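Local atomic coordinates of beta-N-acetylhexosaminidase (Mycobacterium smegmatis, PDB entry 4YYF), a protein that probably catalyses the hydrolysis of terminal non-reducing N-acetyl-D-hexosamine residues from N-acetyl-beta-D-hexosaminides, as a member of glycosyl hydrolase family 3. Residues Asp104-Arg112 with Ala166-Ser174; Tyr136-Arg147 with Ala188-Val198. The protein carries 1 engineered substitution. One frame throughout, in Å; residues are numbered along the deposited sequence.

Interaction 1 of 2, residues Asp104-Arg112 with Ala166-Ser174; sequences DEEGGRVSR and ADTVIGDRS. With ACT (acetate ion), chain D.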
loop_
_atom_site.group_PDB
_atom_site.type_symbol
_atom_site.label_atom_id
_atom_site.label_comp_id
_atom_site.label_asym_id
_atom_site.label_seq_id
_atom_site.Cartn_x
_atom_site.Cartn_y
_atom_site.Cartn_z
ATOM N N ASP A 104 2.586 0.195 8.473
ATOM C CA ASP A 104 3.502 -0.910 8.180
ATOM C C ASP A 104 3.642 -1.809 9.412
ATOM O O ASP A 104 4.469 -1.551 10.279
ATOM C CB ASP A 104 4.899 -0.392 7.833
ATOM C CG ASP A 104 5.049 0.009 6.374
ATOM O OD1 ASP A 104 4.167 -0.323 5.551
ATOM O OD2 ASP A 104 6.074 0.653 6.045
ATOM N N GLU A 105 2.858 -2.874 9.491
ATOM C CA GLU A 105 2.959 -3.786 10.630
ATOM C C GLU A 105 3.226 -5.212 10.129
ATOM O O GLU A 105 2.302 -6.022 9.988
ATOM C CB GLU A 105 1.691 -3.690 11.494
ATOM C CG GLU A 105 1.728 -4.488 12.779
ATOM C CD GLU A 105 3.035 -4.350 13.536
ATOM O OE1 GLU A 105 3.810 -5.327 13.561
ATOM O OE2 GLU A 105 3.288 -3.277 14.125
ATOM N N GLU A 106 4.499 -5.492 9.840
ATOM C CA GLU A 106 4.938 -6.767 9.254
ATOM C C GLU A 106 5.484 -7.705 10.314
ATOM O O GLU A 106 5.436 -8.926 10.160
ATOM C CB GLU A 106 6.064 -6.521 8.232
ATOM C CG GLU A 106 5.695 -5.573 7.092
ATOM C CD GLU A 106 6.898 -5.145 6.266
ATOM O OE1 GLU A 106 7.893 -5.907 6.217
ATOM O OE2 GLU A 106 6.843 -4.040 5.667
ATOM N N GLY A 107 6.044 -7.123 11.375
ATOM C CA GLY A 107 6.760 -7.884 12.386
ATOM C C GLY A 107 8.246 -7.698 12.175
ATOM O O GLY A 107 8.666 -7.157 11.147
ATOM N N GLY A 108 9.056 -8.145 13.129
ATOM C CA GLY A 108 10.499 -8.038 12.994
ATOM C C GLY A 108 10.980 -6.597 12.907
ATOM O O GLY A 108 10.711 -5.786 13.806
ATOM N N ARG A 109 11.699 -6.276 11.833
ATOM C CA ARG A 109 12.289 -4.945 11.679
ATOM C C ARG A 109 11.273 -3.865 11.313
ATOM O O ARG A 109 11.547 -2.672 11.462
ATOM C CB ARG A 109 13.411 -4.980 10.639
ATOM C CG ARG A 109 14.716 -5.598 11.167
ATOM C CD ARG A 109 15.799 -5.590 10.095
ATOM N NE ARG A 109 15.289 -6.223 8.886
ATOM C CZ ARG A 109 15.411 -5.735 7.658
ATOM N NH1 ARG A 109 16.071 -4.601 7.448
ATOM N NH2 ARG A 109 14.888 -6.407 6.635
ATOM N N VAL A 110 10.112 -4.282 10.821
ATOM C CA VAL A 110 9.064 -3.340 10.444
ATOM C C VAL A 110 7.778 -3.582 11.228
ATOM O O VAL A 110 6.879 -4.297 10.791
ATOM C CB VAL A 110 8.787 -3.405 8.928
ATOM C CG1 VAL A 110 7.808 -2.316 8.515
ATOM C CG2 VAL A 110 10.095 -3.230 8.165
ATOM N N SER A 111 7.686 -2.954 12.390
ATOM C CA SER A 111 6.596 -3.242 13.308
ATOM C C SER A 111 6.255 -1.966 14.069
ATOM O O SER A 111 6.541 -1.844 15.262
ATOM C CB SER A 111 7.030 -4.355 14.259
ATOM O OG SER A 111 5.946 -4.864 15.010
ATOM N N ARG A 112 5.642 -1.011 13.373
ATOM C CA ARG A 112 5.424 0.319 13.948
ATOM C C ARG A 112 4.488 0.307 15.165
ATOM O O ARG A 112 4.506 1.234 15.962
ATOM C CB ARG A 112 4.901 1.284 12.875
ATOM C CG ARG A 112 5.772 1.359 11.608
ATOM C CD ARG A 112 7.265 1.495 11.920
ATOM N NE ARG A 112 8.071 1.694 10.707
ATOM C CZ ARG A 112 9.258 1.136 10.485
ATOM N NH1 ARG A 112 9.800 0.331 11.386
ATOM N NH2 ARG A 112 9.908 1.383 9.356
ATOM N N ALA A 166 19.632 -10.756 6.317
ATOM C CA ALA A 166 18.460 -10.331 7.086
ATOM C C ALA A 166 18.216 -8.817 7.121
ATOM O O ALA A 166 17.119 -8.365 6.811
ATOM C CB ALA A 166 18.524 -10.896 8.501
ATOM N N ASP A 167 19.222 -8.033 7.502
ATOM C CA ASP A 167 19.016 -6.582 7.657
ATOM C C ASP A 167 19.363 -5.808 6.378
ATOM O O ASP A 167 20.172 -4.886 6.388
ATOM C CB ASP A 167 19.803 -6.049 8.866
ATOM C CG ASP A 167 19.429 -4.615 9.250
ATOM O OD1 ASP A 167 18.339 -4.135 8.885
ATOM O OD2 ASP A 167 20.248 -3.967 9.936
ATOM N N THR A 168 18.760 -6.213 5.268
ATOM C CA THR A 168 18.851 -5.459 4.015
ATOM C C THR A 168 17.451 -4.937 3.706
ATOM O O THR A 168 16.531 -5.166 4.492
ATOM C CB THR A 168 19.379 -6.327 2.870
ATOM O OG1 THR A 168 18.520 -7.460 2.714
ATOM C CG2 THR A 168 20.785 -6.817 3.181
ATOM N N VAL A 169 17.274 -4.241 2.584
ATOM C CA VAL A 169 15.997 -3.564 2.322
ATOM C C VAL A 169 14.780 -4.496 2.447
ATOM O O VAL A 169 13.805 -4.177 3.140
ATOM C CB VAL A 169 16.007 -2.791 0.968
ATOM C CG1 VAL A 169 16.379 -3.706 -0.196
ATOM C CG2 VAL A 169 14.664 -2.101 0.725
ATOM N N ILE A 170 14.845 -5.659 1.806
ATOM C CA ILE A 170 13.817 -6.676 2.007
ATOM C C ILE A 170 14.332 -7.651 3.065
ATOM O O ILE A 170 13.872 -7.625 4.208
ATOM C CB ILE A 170 13.446 -7.399 0.693
ATOM C CG1 ILE A 170 12.974 -6.385 -0.352
ATOM C CG2 ILE A 170 12.341 -8.415 0.939
ATOM C CD1 ILE A 170 11.840 -5.485 0.147
ATOM N N GLY A 171 15.309 -8.484 2.702
ATOM C CA GLY A 171 15.961 -9.342 3.682
ATOM C C GLY A 171 14.975 -10.161 4.505
ATOM O O GLY A 171 14.088 -10.802 3.941
ATOM N N ASP A 172 15.098 -10.123 5.833
ATOM C CA ASP A 172 14.227 -10.948 6.686
ATOM C C ASP A 172 12.744 -10.545 6.680
ATOM O O ASP A 172 11.910 -11.183 7.350
ATOM C CB ASP A 172 14.781 -11.073 8.121
ATOM C CG ASP A 172 14.745 -9.764 8.905
ATOM O OD1 ASP A 172 14.114 -8.778 8.461
ATOM O OD2 ASP A 172 15.349 -9.736 10.002
ATOM N N ARG A 173 12.404 -9.505 5.922
ATOM C CA ARG A 173 11.001 -9.141 5.737
ATOM C C ARG A 173 10.315 -10.100 4.768
ATOM O O ARG A 173 9.092 -10.084 4.625
ATOM C CB ARG A 173 10.875 -7.713 5.201
ATOM C CG ARG A 173 11.397 -6.630 6.129
ATOM C CD ARG A 173 11.512 -5.312 5.359
ATOM N NE ARG A 173 10.205 -4.793 4.939
ATOM C CZ ARG A 173 10.035 -3.856 4.012
ATOM N NH1 ARG A 173 11.087 -3.358 3.379
ATOM N NH2 ARG A 173 8.816 -3.415 3.719
ATOM N N SER A 174 11.105 -10.921 4.089
ATOM C CA SER A 174 10.564 -11.904 3.147
ATOM C C SER A 174 10.373 -13.259 3.807
ATOM O O SER A 174 11.216 -13.695 4.588
ATOM C CB SER A 174 11.501 -12.070 1.949
ATOM O OG SER A 174 11.248 -13.307 1.290
HETATM C C ACT D . 9.977 -0.756 0.672
HETATM O O ACT D . 9.230 0.251 0.650
HETATM O OXT ACT D . 10.292 -1.176 1.805
HETATM C CH3 ACT D . 10.485 -1.414 -0.575
HETATM O O HOH W 1 7.784 -8.649 6.504
HETATM O O HOH W 2 11.855 -8.021 9.572
#

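Interaction 2 of 2, residues Tyr136-Arg147 with Ala188-Val198; sequences YGIALDRGRKMR and AYARGLRDAGV. With ACT (acetate ion), chain E.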
loop_
_atom_site.group_PDB
_atom_site.type_symbol
_atom_site.label_atom_id
_atom_site.label_comp_id
_atom_site.label_asym_id
_atom_site.label_seq_id
_atom_site.Cartn_x
_atom_site.Cartn_y
_atom_site.Cartn_z
ATOM N N TYR A 136 -1.016 -18.114 10.493
ATOM C CA TYR A 136 -2.386 -17.625 10.360
ATOM C C TYR A 136 -2.888 -17.086 11.705
ATOM O O TYR A 136 -3.417 -15.974 11.779
ATOM C CB TYR A 136 -3.333 -18.719 9.841
ATOM C CG TYR A 136 -4.790 -18.333 9.997
ATOM C CD1 TYR A 136 -5.399 -17.476 9.091
ATOM C CD2 TYR A 136 -5.549 -18.814 11.059
ATOM C CE1 TYR A 136 -6.733 -17.106 9.237
ATOM C CE2 TYR A 136 -6.881 -18.449 11.220
ATOM C CZ TYR A 136 -7.464 -17.595 10.309
ATOM O OH TYR A 136 -8.784 -17.234 10.464
ATOM N N GLY A 137 -2.705 -17.876 12.756
ATOM C CA GLY A 137 -3.149 -17.506 14.093
ATOM C C GLY A 137 -2.449 -16.269 14.627
ATOM O O GLY A 137 -3.058 -15.441 15.300
ATOM N N ILE A 138 -1.158 -16.143 14.338
ATOM C CA ILE A 138 -0.413 -14.965 14.764
ATOM C C ILE A 138 -0.956 -13.706 14.081
ATOM O O ILE A 138 -1.176 -12.677 14.735
ATOM C CB ILE A 138 1.079 -15.124 14.466
ATOM C CG1 ILE A 138 1.688 -16.166 15.405
ATOM C CG2 ILE A 138 1.794 -13.797 14.626
ATOM C CD1 ILE A 138 3.131 -16.541 15.063
ATOM N N ALA A 139 -1.187 -13.794 12.771
ATOM C CA ALA A 139 -1.708 -12.671 12.000
ATOM C C ALA A 139 -3.121 -12.295 12.427
ATOM O O ALA A 139 -3.463 -11.112 12.495
ATOM C CB ALA A 139 -1.677 -12.988 10.500
ATOM N N LEU A 140 -3.943 -13.302 12.703
ATOM C CA LEU A 140 -5.288 -13.067 13.219
ATOM C C LEU A 140 -5.254 -12.314 14.547
ATOM O O LEU A 140 -5.937 -11.304 14.716
ATOM C CB LEU A 140 -6.034 -14.397 13.402
ATOM C CG LEU A 140 -7.457 -14.277 13.972
ATOM C CD1 LEU A 140 -8.368 -13.416 13.077
ATOM C CD2 LEU A 140 -8.077 -15.654 14.190
ATOM N N ASP A 141 -4.475 -12.816 15.498
ATOM C CA ASP A 141 -4.348 -12.167 16.804
ATOM C C ASP A 141 -3.871 -10.731 16.685
ATOM O O ASP A 141 -4.406 -9.830 17.338
ATOM C CB ASP A 141 -3.390 -12.952 17.713
ATOM C CG ASP A 141 -3.998 -14.253 18.233
ATOM O OD1 ASP A 141 -5.236 -14.431 18.145
ATOM O OD2 ASP A 141 -3.233 -15.099 18.743
ATOM N N ARG A 142 -2.858 -10.506 15.853
ATOM C CA ARG A 142 -2.319 -9.157 15.708
ATOM C C ARG A 142 -3.243 -8.232 14.932
ATOM O O ARG A 142 -3.345 -7.053 15.241
ATOM C CB ARG A 142 -0.916 -9.193 15.105
ATOM C CG ARG A 142 0.087 -9.806 16.073
ATOM C CD ARG A 142 1.443 -10.014 15.419
ATOM N NE ARG A 142 2.209 -8.776 15.261
ATOM C CZ ARG A 142 2.829 -8.156 16.265
ATOM N NH1 ARG A 142 2.724 -8.623 17.502
ATOM N NH2 ARG A 142 3.546 -7.059 16.036
ATOM N N GLY A 143 -3.934 -8.777 13.944
ATOM C CA GLY A 143 -4.971 -8.035 13.245
ATOM C C GLY A 143 -6.054 -7.503 14.178
ATOM O O GLY A 143 -6.487 -6.364 14.046
ATOM N N ARG A 144 -6.510 -8.331 15.112
ATOM C CA ARG A 144 -7.525 -7.891 16.060
ATOM C C ARG A 144 -6.968 -6.784 16.934
ATOM O O ARG A 144 -7.674 -5.831 17.251
ATOM C CB ARG A 144 -8.013 -9.064 16.914
ATOM C CG ARG A 144 -8.889 -10.037 16.140
ATOM C CD ARG A 144 -9.114 -11.325 16.897
ATOM N NE ARG A 144 -9.993 -12.229 16.148
ATOM C CZ ARG A 144 -10.174 -13.509 16.434
ATOM N NH1 ARG A 144 -9.523 -14.054 17.455
ATOM N NH2 ARG A 144 -10.997 -14.249 15.690
ATOM N N LYS A 145 -5.696 -6.906 17.316
ATOM C CA LYS A 145 -5.050 -5.885 18.141
ATOM C C LYS A 145 -4.935 -4.574 17.377
ATOM O O LYS A 145 -5.077 -3.503 17.963
ATOM C CB LYS A 145 -3.686 -6.360 18.659
ATOM C CG LYS A 145 -3.762 -7.436 19.739
ATOM C CD LYS A 145 -2.376 -8.013 20.020
ATOM C CE LYS A 145 -2.415 -9.164 21.008
ATOM N NZ LYS A 145 -1.029 -9.622 21.391
HETATM N N MSE A 146 -4.697 -4.657 16.069
HETATM C CA MSE A 146 -4.707 -3.466 15.210
HETATM C C MSE A 146 -6.087 -2.830 15.072
HETATM O O MSE A 146 -6.219 -1.610 15.111
HETATM C CB MSE A 146 -4.184 -3.810 13.799
HETATM C CG MSE A 146 -2.709 -4.096 13.764
HETATM SE SE MSE A 146 -2.199 -4.589 11.947
HETATM C CE MSE A 146 -1.326 -6.302 12.353
ATOM N N ARG A 147 -7.111 -3.661 14.887
ATOM C CA ARG A 147 -8.487 -3.181 14.828
ATOM C C ARG A 147 -8.862 -2.419 16.096
ATOM O O ARG A 147 -9.508 -1.381 16.020
ATOM C CB ARG A 147 -9.468 -4.343 14.669
ATOM C CG ARG A 147 -9.433 -5.085 13.336
ATOM C CD ARG A 147 -9.760 -4.204 12.139
ATOM N NE ARG A 147 -11.045 -3.498 12.187
ATOM C CZ ARG A 147 -12.238 -4.062 12.019
ATOM N NH1 ARG A 147 -12.342 -5.381 11.874
ATOM N NH2 ARG A 147 -13.338 -3.305 12.040
ATOM N N ALA A 188 -1.080 -17.236 4.398
ATOM C CA ALA A 188 -1.602 -17.455 5.738
ATOM C C ALA A 188 -1.655 -16.139 6.489
ATOM O O ALA A 188 -2.631 -15.862 7.201
ATOM C CB ALA A 188 -0.734 -18.476 6.506
ATOM N N TYR A 189 -0.615 -15.326 6.326
ATOM C CA TYR A 189 -0.545 -14.059 7.043
ATOM C C TYR A 189 -1.661 -13.138 6.544
ATOM O O TYR A 189 -2.325 -12.464 7.335
ATOM C CB TYR A 189 0.846 -13.391 6.903
ATOM C CG TYR A 189 1.163 -12.453 8.060
ATOM C CD1 TYR A 189 0.643 -11.161 8.098
ATOM C CD2 TYR A 189 1.954 -12.869 9.130
ATOM C CE1 TYR A 189 0.910 -10.304 9.181
ATOM C CE2 TYR A 189 2.235 -12.011 10.210
ATOM C CZ TYR A 189 1.709 -10.739 10.219
ATOM O OH TYR A 189 1.970 -9.893 11.279
ATOM N N ALA A 190 -1.865 -13.110 5.231
ATOM C CA ALA A 190 -2.903 -12.254 4.649
ATOM C C ALA A 190 -4.282 -12.711 5.112
ATOM O O ALA A 190 -5.157 -11.887 5.409
ATOM C CB ALA A 190 -2.811 -12.238 3.118
ATOM N N ARG A 191 -4.462 -14.030 5.191
ATOM C CA ARG A 191 -5.746 -14.610 5.561
ATOM C C ARG A 191 -6.086 -14.255 7.017
ATOM O O ARG A 191 -7.246 -13.982 7.345
ATOM C CB ARG A 191 -5.718 -16.136 5.317
ATOM C CG ARG A 191 -7.061 -16.836 5.485
ATOM C CD ARG A 191 -7.037 -18.263 4.917
ATOM N NE ARG A 191 -5.809 -18.989 5.257
ATOM C CZ ARG A 191 -5.684 -19.832 6.280
ATOM N NH1 ARG A 191 -6.714 -20.073 7.087
ATOM N NH2 ARG A 191 -4.519 -20.438 6.492
ATOM N N GLY A 192 -5.067 -14.255 7.878
ATOM C CA GLY A 192 -5.238 -13.897 9.280
ATOM C C GLY A 192 -5.653 -12.451 9.433
ATOM O O GLY A 192 -6.588 -12.142 10.175
ATOM N N LEU A 193 -4.984 -11.560 8.707
ATOM C CA LEU A 193 -5.341 -10.140 8.736
ATOM C C LEU A 193 -6.758 -9.942 8.242
ATOM O O LEU A 193 -7.559 -9.246 8.870
ATOM C CB LEU A 193 -4.378 -9.325 7.862
ATOM C CG LEU A 193 -2.935 -9.182 8.348
ATOM C CD1 LEU A 193 -2.141 -8.370 7.330
ATOM C CD2 LEU A 193 -2.865 -8.516 9.723
ATOM N N ARG A 194 -7.058 -10.555 7.097
ATOM C CA ARG A 194 -8.378 -10.487 6.476
ATOM C C ARG A 194 -9.468 -10.978 7.432
ATOM O O ARG A 194 -10.535 -10.357 7.549
ATOM C CB ARG A 194 -8.365 -11.333 5.172
ATOM C CG ARG A 194 -9.689 -11.586 4.484
ATOM C CD ARG A 194 -9.471 -12.380 3.151
ATOM N NE ARG A 194 -8.373 -11.758 2.412
ATOM C CZ ARG A 194 -7.229 -12.345 2.082
ATOM N NH1 ARG A 194 -6.298 -11.633 1.461
ATOM N NH2 ARG A 194 -7.018 -13.630 2.353
ATOM N N ASP A 195 -9.225 -12.096 8.107
ATOM C CA ASP A 195 -10.237 -12.626 9.033
ATOM C C ASP A 195 -10.426 -11.746 10.277
ATOM O O ASP A 195 -11.461 -11.816 10.948
ATOM C CB ASP A 195 -9.925 -14.080 9.430
ATOM C CG ASP A 195 -10.145 -15.064 8.288
ATOM O OD1 ASP A 195 -10.742 -14.665 7.269
ATOM O OD2 ASP A 195 -9.716 -16.240 8.399
ATOM N N ALA A 196 -9.429 -10.925 10.580
ATOM C CA ALA A 196 -9.551 -9.913 11.633
ATOM C C ALA A 196 -10.320 -8.683 11.132
ATOM O O ALA A 196 -10.745 -7.838 11.924
ATOM C CB ALA A 196 -8.173 -9.488 12.144
ATOM N N GLY A 197 -10.491 -8.580 9.819
ATOM C CA GLY A 197 -11.189 -7.446 9.233
ATOM C C GLY A 197 -10.256 -6.315 8.840
ATOM O O GLY A 197 -10.698 -5.192 8.567
ATOM N N VAL A 198 -8.962 -6.621 8.781
ATOM C CA VAL A 198 -7.955 -5.663 8.328
ATOM C C VAL A 198 -7.728 -5.938 6.854
ATOM O O VAL A 198 -7.678 -7.098 6.456
ATOM C CB VAL A 198 -6.610 -5.869 9.084
ATOM C CG1 VAL A 198 -5.508 -4.972 8.508
ATOM C CG2 VAL A 198 -6.786 -5.591 10.576
HETATM C C ACT E . 0.750 -11.615 18.781
HETATM O O ACT E . -0.252 -11.146 19.365
HETATM O OXT ACT E . 1.769 -10.893 18.796
HETATM C CH3 ACT E . 0.714 -12.945 18.089
HETATM O O HOH W 3 2.922 -7.779 12.767
HETATM O O HOH W 4 -12.119 -13.631 13.108
#

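Interaction 1 of 2, residues Asp104-Arg112 with Ala166-Ser174
Arg109 reaches into the curl of chain that begins at Ala166, and Ala166 O and Asp167 CA lie over one face of its guanidinium. Asp167 sends OD1 to Arg109 NH1 at 2.7 Å, a salt bridge whose hydrogen bond is weak, its N-H...O angle only 129°. Thr168 contributes its backbone: its O takes a hydrogen bond from Arg109 NH2 (3.0 Å). Val169 O instead accepts from Arg173 NH1 within the same loop, steadying that side chain. Asp172 holds Arg109 side-on, a single oxygen, OD1, receiving both NE (2.8 Å) and NH2 from the same face of the carboxylate. Its CG stands between the backbone N and the carbonyl carbon (chi1 68°), which sets the carboxylate beside that guanidinium. A water donates to OD1 and accepts from Arg109 N. Arg173 closes the contact with a two-pronged grip on Glu106: NE to OE1 at 2.9 Å is almost straight (178°), NH2 to OE2 is 2.8 Å, and the two groups are nearly coplanar. Val110 CG2 lies 3.6 Å from Arg173 NE and also touches CD, oblique to the guanidinium. Arg173 NH1 holds OXT of an acetate, probably from the crystallisation liquor (2.8 Å). Glu106 also pairs with Lys203; the chemistry suggests that these salt bridges fix Arg173 with an N-H able to hold a small anion, consistent with the active-site end of a GH3 barrel.

Interaction 2 of 2, residues Tyr136-Arg147 with Ala188-Val198
Leu140 and Gly192 mark the tight part of this helix pair, where Leu140 CA approaches Gly192 O to 3.4 Å in a CA-H...O contact. Helices 136-147 and 188-196 cross at -35° with axes only 7.0 Å apart, a closeness that small residues permit. Gly192, having no side chain, lets the Leu140 backbone and Ala139 CB come close, and at Gly143 the surface is flat enough for Ala196 CB to rest 3.5 Å from Gly143 C. Ala139 CB sits squarely over the face of the Tyr189 ring, 3.7 Å from its centroid, a CH-pi contact; the hydroxyl beyond bonds to Gln120 and, through a water, to Arg142 NE. Selenomethionine Met146 puts CE 3.8 Å from Leu193 CD2. Tyr136, its CG anti to the backbone N (chi1 167°), swings its ring across as a knob among Ala188, Arg191, Gly192 and Asp195. The Arg191 guanidinium lies flat on one ring face, planes 3° apart, while Tyr136 OH donates a very short bond of 2.5 Å to Asp195 OD2.

The solvent side is polar and looser. Arg147 folds back to give NH1 to Ala196 O (2.9 Å), meeting a carbonyl at the Schellman turn that Gly197's positive phi allows. A water links Arg144 to Asp195 O. Arg142 NH1 and Lys145 NZ hold an acetate, probably from the crystallisation liquor, while Arg142 NH2 pairs with Glu105.

Beneath the pair runs strand 153-154, the chain's passage from one helix toward the other: Met146, Leu193 and Val198 all touch Asp154, and Leu193 also rests on Pro200 of strand 199-205.

The two contacts alternate along the chain, in the order 104-112, 136-147, 166-174, 188-198, with centres about 17 Å apart, both within the TIM-barrel domain of family 3. Strand 100-107, helix 132-148, strand 153-154, helix 179-196 and strand 199-205 form two successive beta-alpha-beta crossovers: interaction 2 pairs their helices on the outside, and interaction 1 joins the end of strand 100-107 and its hairpin to the loop after strand 153-154. They meet directly where Arg142 NH2 forms a salt bridge with Glu105 OE1 and Met146 packs against the same glutamate. The outer helix layer is thereby tied to the strand whose next residue, Glu106, faces the anion-binding arginine, coupling scaffold and probable active-site rim.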